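Local atomic coordinates of ParA (Salmonella enterica subsp. enterica serovar Newport str. SL317, PDB entry 3EZF), a protein that probably acts as a plasmid-partition ATPase with a P-loop fold that also regulates transcription in response to ADP, binding DNA through a winged helix-turn-helix. Residues A[183-186]-A[187-191]; A[220-223]-A[224-227]; A[331-334]-A[335-339]. All coordinates share one frame; numbering follows the deposited sequence.

Contact 1. Residues A[183-186]-A[187-191]; sequences NNLD and AETLR. Unlike the reference sequence in segment 183-186: N184 (reference Asp).
D186 reaches T189 because its chi1 of 53° sets CG between its own backbone N and carbonyl carbon, swinging the carboxylate back over the first turn of helix 187-194. T189 meets it with OG1 anti to its own carbonyl carbon and CG2 anti to its backbone N, a rotation that gives the hydroxyl to D186 and the methyl to L185. The two carboxylate oxygens divide the work. T189 N donates to D186 OD1 at 2.9 Å with an N-H...O angle of 156°, coming from above the carboxylate plane, whereas T189 OG1 donates to D186 OD2 over a modelled distance too short to be read literally at this resolution. The grip on the carboxylate therefore rests on the backbone N; the hydroxyl bond, if real, would help fix its rotation. The backbone carbonyl of D186 is used as well: L190 N lies 3.2 Å from D186 O and closes the first helical turn, followed by R191 N to A187 O at 3.1 Å. E188, bent at chi2, crosses D186 at about a right angle; how close the two acids really come is doubtful, though the positive end of the helix dipole would probably ease their proximity. Next to the polar cap runs an apolar strip. L185 CD1 touches T189 CG2 at 3.8 Å and lies 4.3 Å from L190 CD2, crossing the threonine at about a right angle. L190, buried, continues onto R243 and V244, and L185 also touches E175. The loop leaving helix 177-182 is held further by a hydrogen bond from N183 ND2 to E175 OE1. D186 is an N-cap, and the L185-L190 pair beside it is a hydrophobic staple; together they are typical of a helix N-terminus.

Contact 2. Residues A[220-223]-A[224-227]; sequences RELV and EEHL. Unlike the reference sequence in segment 220-223: R220 (reference Glu), E221 (reference Asp). Unlike the reference sequence in segment 224-227: E224 (reference Lys).
E224 meets R220 one helical turn back in two ways. Its backbone N donates to R220 O at 3.0 Å, and its side chain, bent at chi2 with CG anti to the carbonyl carbon, leans back toward the guanidinium. There OE2 forms a salt bridge with R220 NH1, lying at the guanidinium edge near its plane. The carboxylate is turned by 59° against the guanidinium, so a single oxygen makes the close approach rather than a two-pronged pairing. E225 follows with a split backbone bond: its N points weakly at both E221 O (3.3 Å) and L222 O (3.1 Å), while its extended side chain runs alongside L222. H226 restores the regular pattern, N to L222 O at 2.8 Å with an N-H...O angle of 159°. Its imidazole lies beside the L222 side chain, and the two CD2 atoms of H226 and L222 are 4.0 Å apart. L227 has left helical phi/psi, yet its N still reaches V223 O at 2.8 Å, and its CB packs on V223 CG1 at 4.0 Å. V223 on helix 219-226 and L227 just after it are both buried: V223 touches Q230 in the following loop, and L227 rests on I235 and N239 of helix 235-241.

Contact 3. Residues A[331-334]-A[335-339]; sequences SLAR and EVYAS
Y337 lies against A333, one turn earlier, in the last part of helix 324-337, which follows strand 312-317 at an edge of the parallel sheet in the P-loop NTPase fold. The tyrosine leaves the backbone with CG anti to its carbonyl carbon (chi1 -57°). CB starts 3.7 Å from A333 O and CG keeps much the same distance from A333 O, 3.8 Å. The ring then passes this carbonyl edge-on: CD1 comes to 3.2 Å from A333 O, near the ring plane, and CE1 has already drawn off to 4.1 Å. Beyond the ring, OH leaves the helix altogether and is hydrogen-bonded to T277 OG1 at the end of strand 272-277, which ties this buried side chain to the sheet. The carbonyl that the ring skirts also accepts the backbone bond from Y337 N, 3.3 Å away, with an N-H...O angle of 136°. V336 has its CG2 methyl between its own backbone N and carbonyl carbon, which brings it close to A333 O, a closeness that carries no weight at this resolution. Together the three apolar or aromatic side chains cover helix 281-291: L332 touches F284, V336 touches L288, and the Y337 side chain touches T287 and L291. E335 curls back over the S331 and L332 backbone, but its carboxylate is modelled too close to them for its bonding to be trusted. The second subunit meets this part of the helix: L20, R16 and I13 of that chain pack on L332, V336 and Y337, and R16 of the second subunit makes a weak hydrogen bond to E335 O. A333 CB itself lies 4.3 Å from Y337 CD1.

All three contacts are local, each within one turn or so of helix, but they sit differently in the fold. Contact 1 opens a helix at the surface and relies on side-chain capping; contact 2 runs out a helix, with a solvent-facing ion pair on one side and apolar packing on the other. These two are neighbours, their centres about 18 Å apart, and touch where N184 packs on L227, next to helix 235-241. Contact 3 lies about 41 Å from each, centre to centre. It is partly buried like contact 2, yet its apolar and aromatic side chains face both helix 281-291 and the second subunit, which touches neither of the others.

Contact 1. Residues A[183-186]-A[187-191]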
ATOM      1  N   ASN A 183       2.143 -25.361   6.745  1.00 52.94           N
ATOM      2  CA  ASN A 183       3.011 -26.532   6.763  1.00 51.31           C
ATOM      3  C   ASN A 183       3.194 -27.221   8.109  1.00 53.78           C
ATOM      4  O   ASN A 183       4.072 -28.073   8.249  1.00 57.33           O
ATOM      5  CB  ASN A 183       4.381 -26.182   6.192  1.00 47.36           C
ATOM      6  CG  ASN A 183       4.293 -25.605   4.806  1.00 48.75           C
ATOM      7  OD1 ASN A 183       3.483 -26.044   3.996  1.00 49.38           O
ATOM      8  ND2 ASN A 183       5.136 -24.621   4.518  1.00 47.99           N
ATOM      9  N   ASN A 184       2.375 -26.872   9.093  1.00 50.40           N
ATOM     10  CA  ASN A 184       2.480 -27.493  10.410  1.00 49.88           C
ATOM     11  C   ASN A 184       3.948 -27.801  10.787  1.00 49.87           C
ATOM     12  O   ASN A 184       4.279 -28.934  11.142  1.00 47.65           O
ATOM     13  CB  ASN A 184       1.665 -28.784  10.418  1.00 49.93           C
ATOM     14  CG  ASN A 184       1.243 -29.200  11.804  1.00 52.29           C
ATOM     15  OD1 ASN A 184       1.840 -28.793  12.794  1.00 58.37           O
ATOM     16  ND2 ASN A 184       0.210 -30.026  11.884  1.00 52.38           N
ATOM     17  N   LEU A 185       4.818 -26.793  10.695  1.00 51.52           N
ATOM     18  CA  LEU A 185       6.235 -26.944  11.027  1.00 47.68           C
ATOM     19  C   LEU A 185       6.448 -27.143  12.515  1.00 48.07           C
ATOM     20  O   LEU A 185       5.522 -26.980  13.315  1.00 50.05           O
ATOM     21  CB  LEU A 185       7.020 -25.720  10.585  1.00 44.26           C
ATOM     22  CG  LEU A 185       6.869 -25.331   9.119  1.00 44.50           C
ATOM     23  CD1 LEU A 185       7.895 -24.235   8.795  1.00 40.80           C
ATOM     24  CD2 LEU A 185       7.075 -26.551   8.237  1.00 42.63           C
ATOM     25  N   ASP A 186       7.685 -27.473  12.873  1.00 47.47           N
ATOM     26  CA  ASP A 186       8.076 -27.731  14.260  1.00 47.84           C
ATOM     27  C   ASP A 186       8.939 -26.596  14.790  1.00 46.86           C
ATOM     28  O   ASP A 186       9.498 -25.814  14.021  1.00 45.50           O
ATOM     29  CB  ASP A 186       8.859 -29.042  14.326  1.00 48.93           C
ATOM     30  CG  ASP A 186      10.024 -29.065  13.338  1.00 50.09           C
ATOM     31  OD1 ASP A 186      11.171 -28.766  13.736  1.00 51.55           O
ATOM     32  OD2 ASP A 186       9.788 -29.361  12.147  1.00 47.13           O
ATOM     33  N   ALA A 187       9.067 -26.523  16.109  1.00 46.12           N
ATOM     34  CA  ALA A 187       9.853 -25.466  16.731  1.00 49.57           C
ATOM     35  C   ALA A 187      11.226 -25.249  16.096  1.00 49.16           C
ATOM     36  O   ALA A 187      11.629 -24.120  15.821  1.00 49.62           O
ATOM     37  CB  ALA A 187      10.001 -25.751  18.213  1.00 45.66           C
ATOM     38  N   GLU A 188      11.938 -26.336  15.852  1.00 52.13           N
ATOM     39  CA  GLU A 188      13.276 -26.267  15.279  1.00 56.93           C
ATOM     40  C   GLU A 188      13.282 -25.686  13.873  1.00 57.33           C
ATOM     41  O   GLU A 188      14.081 -24.807  13.562  1.00 55.11           O
ATOM     42  CB  GLU A 188      13.895 -27.664  15.253  1.00 65.41           C
ATOM     43  CG  GLU A 188      13.647 -28.479  16.526  1.00 77.43           C
ATOM     44  CD  GLU A 188      12.158 -28.767  16.776  1.00 82.96           C
ATOM     45  OE1 GLU A 188      11.548 -29.570  16.022  1.00 84.66           O
ATOM     46  OE2 GLU A 188      11.597 -28.176  17.729  1.00 85.93           O
ATOM     47  N   THR A 189      12.390 -26.183  13.023  1.00 58.69           N
ATOM     48  CA  THR A 189      12.318 -25.705  11.649  1.00 55.18           C
ATOM     49  C   THR A 189      12.124 -24.190  11.613  1.00 54.46           C
ATOM     50  O   THR A 189      12.824 -23.494  10.880  1.00 55.32           O
ATOM     51  CB  THR A 189      11.157 -26.388  10.857  1.00 56.09           C
ATOM     52  OG1 THR A 189      11.295 -27.816  10.916  1.00 49.31           O
ATOM     53  CG2 THR A 189      11.182 -25.947   9.391  1.00 49.29           C
ATOM     54  N   LEU A 190      11.181 -23.677  12.397  1.00 53.35           N
ATOM     55  CA  LEU A 190      10.936 -22.236  12.411  1.00 54.30           C
ATOM     56  C   LEU A 190      12.198 -21.498  12.841  1.00 55.97           C
ATOM     57  O   LEU A 190      12.563 -20.464  12.285  1.00 52.58           O
ATOM     58  CB  LEU A 190       9.800 -21.911  13.370  1.00 53.14           C
ATOM     59  CG  LEU A 190       8.449 -22.421  12.886  1.00 56.44           C
ATOM     60  CD1 LEU A 190       7.564 -22.727  14.072  1.00 55.58           C
ATOM     61  CD2 LEU A 190       7.824 -21.390  11.959  1.00 57.91           C
ATOM     62  N   ARG A 191      12.869 -22.076  13.826  1.00 57.67           N
ATOM     63  CA  ARG A 191      14.096 -21.545  14.405  1.00 55.32           C
ATOM     64  C   ARG A 191      15.290 -21.409  13.453  1.00 53.98           C
ATOM     65  O   ARG A 191      15.756 -20.305  13.183  1.00 51.23           O
ATOM     66  CB  ARG A 191      14.485 -22.435  15.590  1.00 58.13           C
ATOM     67  CG  ARG A 191      15.582 -21.906  16.483  1.00 60.50           C
ATOM     68  CD  ARG A 191      15.828 -22.868  17.637  1.00 63.29           C
ATOM     69  NE  ARG A 191      14.575 -23.424  18.148  1.00 63.76           N
ATOM     70  CZ  ARG A 191      14.314 -23.648  19.433  1.00 64.45           C
ATOM     71  NH1 ARG A 191      15.216 -23.358  20.362  1.00 68.41           N
ATOM     72  NH2 ARG A 191      13.152 -24.173  19.794  1.00 59.51           N
TER

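Contact 2. Residues A[220-223]-A[224-227]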
ATOM      1  N   ARG A 220      -9.523 -20.713   3.708  1.00 53.10           N
ATOM      2  CA  ARG A 220     -10.351 -21.787   4.285  1.00 55.38           C
ATOM      3  C   ARG A 220     -10.167 -23.118   3.599  1.00 56.40           C
ATOM      4  O   ARG A 220      -9.927 -24.144   4.210  1.00 51.54           O
ATOM      5  CB  ARG A 220     -11.845 -21.440   4.270  1.00 57.50           C
ATOM      6  CG  ARG A 220     -12.684 -22.537   4.917  1.00 59.86           C
ATOM      7  CD  ARG A 220     -14.030 -22.055   5.424  1.00 67.88           C
ATOM      8  NE  ARG A 220     -15.081 -22.100   4.409  1.00 77.00           N
ATOM      9  CZ  ARG A 220     -15.550 -23.214   3.842  1.00 79.81           C
ATOM     10  NH1 ARG A 220     -15.056 -24.399   4.187  1.00 76.64           N
ATOM     11  NH2 ARG A 220     -16.524 -23.144   2.932  1.00 77.45           N
ATOM     12  N   GLU A 221     -10.324 -23.065   2.298  1.00 58.52           N
ATOM     13  CA  GLU A 221     -10.164 -24.186   1.408  1.00 59.92           C
ATOM     14  C   GLU A 221      -8.851 -24.992   1.752  1.00 60.63           C
ATOM     15  O   GLU A 221      -8.855 -26.229   1.944  1.00 61.28           O
ATOM     16  CB  GLU A 221     -10.106 -23.551  -0.007  1.00 67.83           C
ATOM     17  CG  GLU A 221     -11.521 -23.277  -0.822  1.00 76.06           C
ATOM     18  CD  GLU A 221     -12.276 -21.850  -0.495  1.00 80.74           C
ATOM     19  OE1 GLU A 221     -12.305 -21.089   0.574  1.00 81.52           O
ATOM     20  OE2 GLU A 221     -12.962 -21.513  -1.456  1.00 84.56           O
ATOM     21  N   LEU A 222      -7.724 -24.270   1.767  1.00 56.13           N
ATOM     22  CA  LEU A 222      -6.398 -24.843   2.063  1.00 51.22           C
ATOM     23  C   LEU A 222      -6.288 -25.390   3.480  1.00 51.83           C
ATOM     24  O   LEU A 222      -5.611 -26.389   3.714  1.00 49.32           O
ATOM     25  CB  LEU A 222      -5.293 -23.797   1.887  1.00 43.47           C
ATOM     26  CG  LEU A 222      -4.940 -23.430   0.452  1.00 45.17           C
ATOM     27  CD1 LEU A 222      -4.026 -22.216   0.423  1.00 39.47           C
ATOM     28  CD2 LEU A 222      -4.283 -24.617  -0.215  1.00 42.67           C
ATOM     29  N   VAL A 223      -6.922 -24.715   4.435  1.00 51.52           N
ATOM     30  CA  VAL A 223      -6.858 -25.165   5.815  1.00 48.56           C
ATOM     31  C   VAL A 223      -7.551 -26.507   5.897  1.00 51.08           C
ATOM     32  O   VAL A 223      -7.116 -27.384   6.626  1.00 49.82           O
ATOM     33  CB  VAL A 223      -7.541 -24.160   6.777  1.00 50.27           C
ATOM     34  CG1 VAL A 223      -7.511 -24.690   8.212  1.00 42.18           C
ATOM     35  CG2 VAL A 223      -6.834 -22.813   6.711  1.00 48.53           C
ATOM     36  N   GLU A 224      -8.619 -26.671   5.121  1.00 60.22           N
ATOM     37  CA  GLU A 224      -9.388 -27.916   5.108  1.00 62.84           C
ATOM     38  C   GLU A 224      -8.586 -29.064   4.521  1.00 63.47           C
ATOM     39  O   GLU A 224      -8.828 -30.227   4.840  1.00 66.26           O
ATOM     40  CB  GLU A 224     -10.669 -27.745   4.293  1.00 67.99           C
ATOM     41  CG  GLU A 224     -11.509 -26.544   4.685  1.00 76.03           C
ATOM     42  CD  GLU A 224     -12.995 -26.779   4.459  1.00 82.16           C
ATOM     43  OE1 GLU A 224     -13.593 -27.556   5.244  1.00 83.86           O
ATOM     44  OE2 GLU A 224     -13.557 -26.198   3.497  1.00 82.44           O
ATOM     45  N   GLU A 225      -7.633 -28.725   3.658  1.00 64.00           N
ATOM     46  CA  GLU A 225      -6.774 -29.706   3.001  1.00 61.31           C
ATOM     47  C   GLU A 225      -5.568 -30.063   3.864  1.00 56.39           C
ATOM     48  O   GLU A 225      -5.426 -31.194   4.306  1.00 53.86           O
ATOM     49  CB  GLU A 225      -6.332 -29.133   1.648  1.00 63.54           C
ATOM     50  CG  GLU A 225      -5.293 -29.919   0.892  1.00 71.75           C
ATOM     51  CD  GLU A 225      -5.031 -29.330  -0.493  1.00 78.69           C
ATOM     52  OE1 GLU A 225      -4.057 -29.756  -1.160  1.00 83.75           O
ATOM     53  OE2 GLU A 225      -5.806 -28.444  -0.918  1.00 78.43           O
ATOM     54  N   HIS A 226      -4.732 -29.065   4.127  1.00 60.53           N
ATOM     55  CA  HIS A 226      -3.510 -29.206   4.910  1.00 59.86           C
ATOM     56  C   HIS A 226      -3.650 -29.292   6.416  1.00 60.56           C
ATOM     57  O   HIS A 226      -2.779 -29.851   7.078  1.00 65.20           O
ATOM     58  CB  HIS A 226      -2.576 -28.056   4.576  1.00 60.03           C
ATOM     59  CG  HIS A 226      -2.107 -28.069   3.159  1.00 63.78           C
ATOM     60  ND1 HIS A 226      -1.039 -28.831   2.739  1.00 64.05           N
ATOM     61  CD2 HIS A 226      -2.587 -27.454   2.057  1.00 64.87           C
ATOM     62  CE1 HIS A 226      -0.883 -28.682   1.438  1.00 69.35           C
ATOM     63  NE2 HIS A 226      -1.813 -27.848   0.999  1.00 67.25           N
ATOM     64  N   LEU A 227      -4.718 -28.730   6.964  1.00 58.97           N
ATOM     65  CA  LEU A 227      -4.921 -28.757   8.404  1.00 56.34           C
ATOM     66  C   LEU A 227      -6.317 -29.245   8.716  1.00 58.67           C
ATOM     67  O   LEU A 227      -7.169 -28.478   9.162  1.00 57.20           O
ATOM     68  CB  LEU A 227      -4.704 -27.365   8.993  1.00 53.05           C
ATOM     69  CG  LEU A 227      -3.278 -26.837   8.868  1.00 49.66           C
ATOM     70  CD1 LEU A 227      -3.242 -25.342   9.136  1.00 53.25           C
ATOM     71  CD2 LEU A 227      -2.394 -27.576   9.844  1.00 55.46           C
TER

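Contact 3. Residues A[331-334]-A[335-339]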
ATOM      1  N   SER A 331      -6.250  16.133  19.061  1.00 97.26           N
ATOM      2  CA  SER A 331      -7.134  16.399  20.188  1.00 94.31           C
ATOM      3  C   SER A 331      -8.313  15.443  20.107  1.00 93.59           C
ATOM      4  O   SER A 331      -8.858  15.035  21.123  1.00 91.97           O
ATOM      5  CB  SER A 331      -7.624  17.851  20.141  1.00 93.94           C
ATOM      6  OG  SER A 331      -8.527  18.129  21.195  1.00 91.25           O
ATOM      7  N   LEU A 332      -8.693  15.089  18.883  1.00 96.52           N
ATOM      8  CA  LEU A 332      -9.797  14.163  18.644  1.00 98.40           C
ATOM      9  C   LEU A 332      -9.343  12.722  18.894  1.00 99.21           C
ATOM     10  O   LEU A 332     -10.166  11.821  19.063  1.00 99.61           O
ATOM     11  CB  LEU A 332     -10.300  14.308  17.204  1.00 96.11           C
ATOM     12  CG  LEU A 332     -10.778  15.703  16.810  1.00 95.04           C
ATOM     13  CD1 LEU A 332     -11.196  15.716  15.355  1.00 94.33           C
ATOM     14  CD2 LEU A 332     -11.933  16.106  17.707  1.00 93.94           C
ATOM     15  N   ALA A 333      -8.027  12.516  18.913  1.00100.83           N
ATOM     16  CA  ALA A 333      -7.446  11.198  19.151  1.00100.72           C
ATOM     17  C   ALA A 333      -7.676  10.804  20.606  1.00101.67           C
ATOM     18  O   ALA A 333      -8.183   9.715  20.896  1.00101.80           O
ATOM     19  CB  ALA A 333      -5.950  11.219  18.846  1.00100.41           C
ATOM     20  N   ARG A 334      -7.294  11.697  21.515  1.00100.39           N
ATOM     21  CA  ARG A 334      -7.470  11.453  22.937  1.00 99.63           C
ATOM     22  C   ARG A 334      -8.909  11.028  23.217  1.00 98.80           C
ATOM     23  O   ARG A 334      -9.161  10.244  24.128  1.00 97.04           O
ATOM     24  CB  ARG A 334      -7.109  12.713  23.731  1.00100.69           C
ATOM     25  CG  ARG A 334      -5.630  12.806  24.109  1.00101.45           C
ATOM     26  CD  ARG A 334      -5.406  12.298  25.536  1.00102.14           C
ATOM     27  NE  ARG A 334      -3.994  12.151  25.897  1.00101.20           N
ATOM     28  CZ  ARG A 334      -3.077  13.106  25.780  1.00 99.47           C
ATOM     29  NH1 ARG A 334      -3.407  14.301  25.300  1.00 98.47           N
ATOM     30  NH2 ARG A 334      -1.829  12.872  26.162  1.00 97.22           N
ATOM     31  N   GLU A 335      -9.845  11.540  22.421  1.00 99.78           N
ATOM     32  CA  GLU A 335     -11.260  11.197  22.566  1.00100.70           C
ATOM     33  C   GLU A 335     -11.468   9.689  22.525  1.00100.43           C
ATOM     34  O   GLU A 335     -11.583   9.034  23.560  1.00102.44           O
ATOM     35  CB  GLU A 335     -12.077  11.813  21.438  1.00102.96           C
ATOM     36  CG  GLU A 335     -12.515  13.238  21.672  1.00108.65           C
ATOM     37  CD  GLU A 335     -11.366  14.214  21.713  1.00112.91           C
ATOM     38  OE1 GLU A 335     -10.482  14.045  22.581  1.00115.04           O
ATOM     39  OE2 GLU A 335     -11.351  15.151  20.881  1.00112.26           O
ATOM     40  N   VAL A 336     -11.519   9.156  21.308  1.00 98.35           N
ATOM     41  CA  VAL A 336     -11.711   7.732  21.073  1.00 94.73           C
ATOM     42  C   VAL A 336     -10.874   6.848  21.999  1.00 93.39           C
ATOM     43  O   VAL A 336     -11.406   6.173  22.889  1.00 93.35           O
ATOM     44  CB  VAL A 336     -11.394   7.380  19.594  1.00 92.75           C
ATOM     45  CG1 VAL A 336     -12.483   7.920  18.690  1.00 90.02           C
ATOM     46  CG2 VAL A 336     -10.061   7.975  19.187  1.00 89.02           C
ATOM     47  N   TYR A 337      -9.563   6.865  21.788  1.00 90.14           N
ATOM     48  CA  TYR A 337      -8.644   6.066  22.580  1.00 89.81           C
ATOM     49  C   TYR A 337      -8.758   6.329  24.079  1.00 89.56           C
ATOM     50  O   TYR A 337      -8.258   5.552  24.889  1.00 89.93           O
ATOM     51  CB  TYR A 337      -7.212   6.331  22.122  1.00 87.57           C
ATOM     52  CG  TYR A 337      -6.994   6.068  20.657  1.00 83.32           C
ATOM     53  CD1 TYR A 337      -6.820   7.111  19.757  1.00 81.39           C
ATOM     54  CD2 TYR A 337      -6.972   4.771  20.172  1.00 86.38           C
ATOM     55  CE1 TYR A 337      -6.627   6.862  18.406  1.00 84.65           C
ATOM     56  CE2 TYR A 337      -6.781   4.511  18.829  1.00 88.03           C
ATOM     57  CZ  TYR A 337      -6.610   5.554  17.949  1.00 86.17           C
ATOM     58  OH  TYR A 337      -6.425   5.267  16.619  1.00 87.88           O
ATOM     59  N   ALA A 338      -9.419   7.425  24.438  1.00 89.67           N
ATOM     60  CA  ALA A 338      -9.591   7.812  25.837  1.00 89.32           C
ATOM     61  C   ALA A 338      -8.295   7.622  26.632  1.00 88.55           C
ATOM     62  O   ALA A 338      -7.259   8.204  26.297  1.00 88.36           O
ATOM     63  CB  ALA A 338     -10.727   7.014  26.469  1.00 89.64           C
ATOM     64  N   SER A 339      -8.351   6.812  27.686  1.00 87.16           N
ATOM     65  CA  SER A 339      -7.172   6.562  28.507  1.00 84.19           C
ATOM     66  C   SER A 339      -6.165   5.744  27.712  1.00 83.48           C
ATOM     67  O   SER A 339      -4.956   5.861  27.921  1.00 81.55           O
ATOM     68  CB  SER A 339      -7.558   5.798  29.777  1.00 84.50           C
ATOM     69  OG  SER A 339      -8.080   4.515  29.463  1.00 83.91           O
TER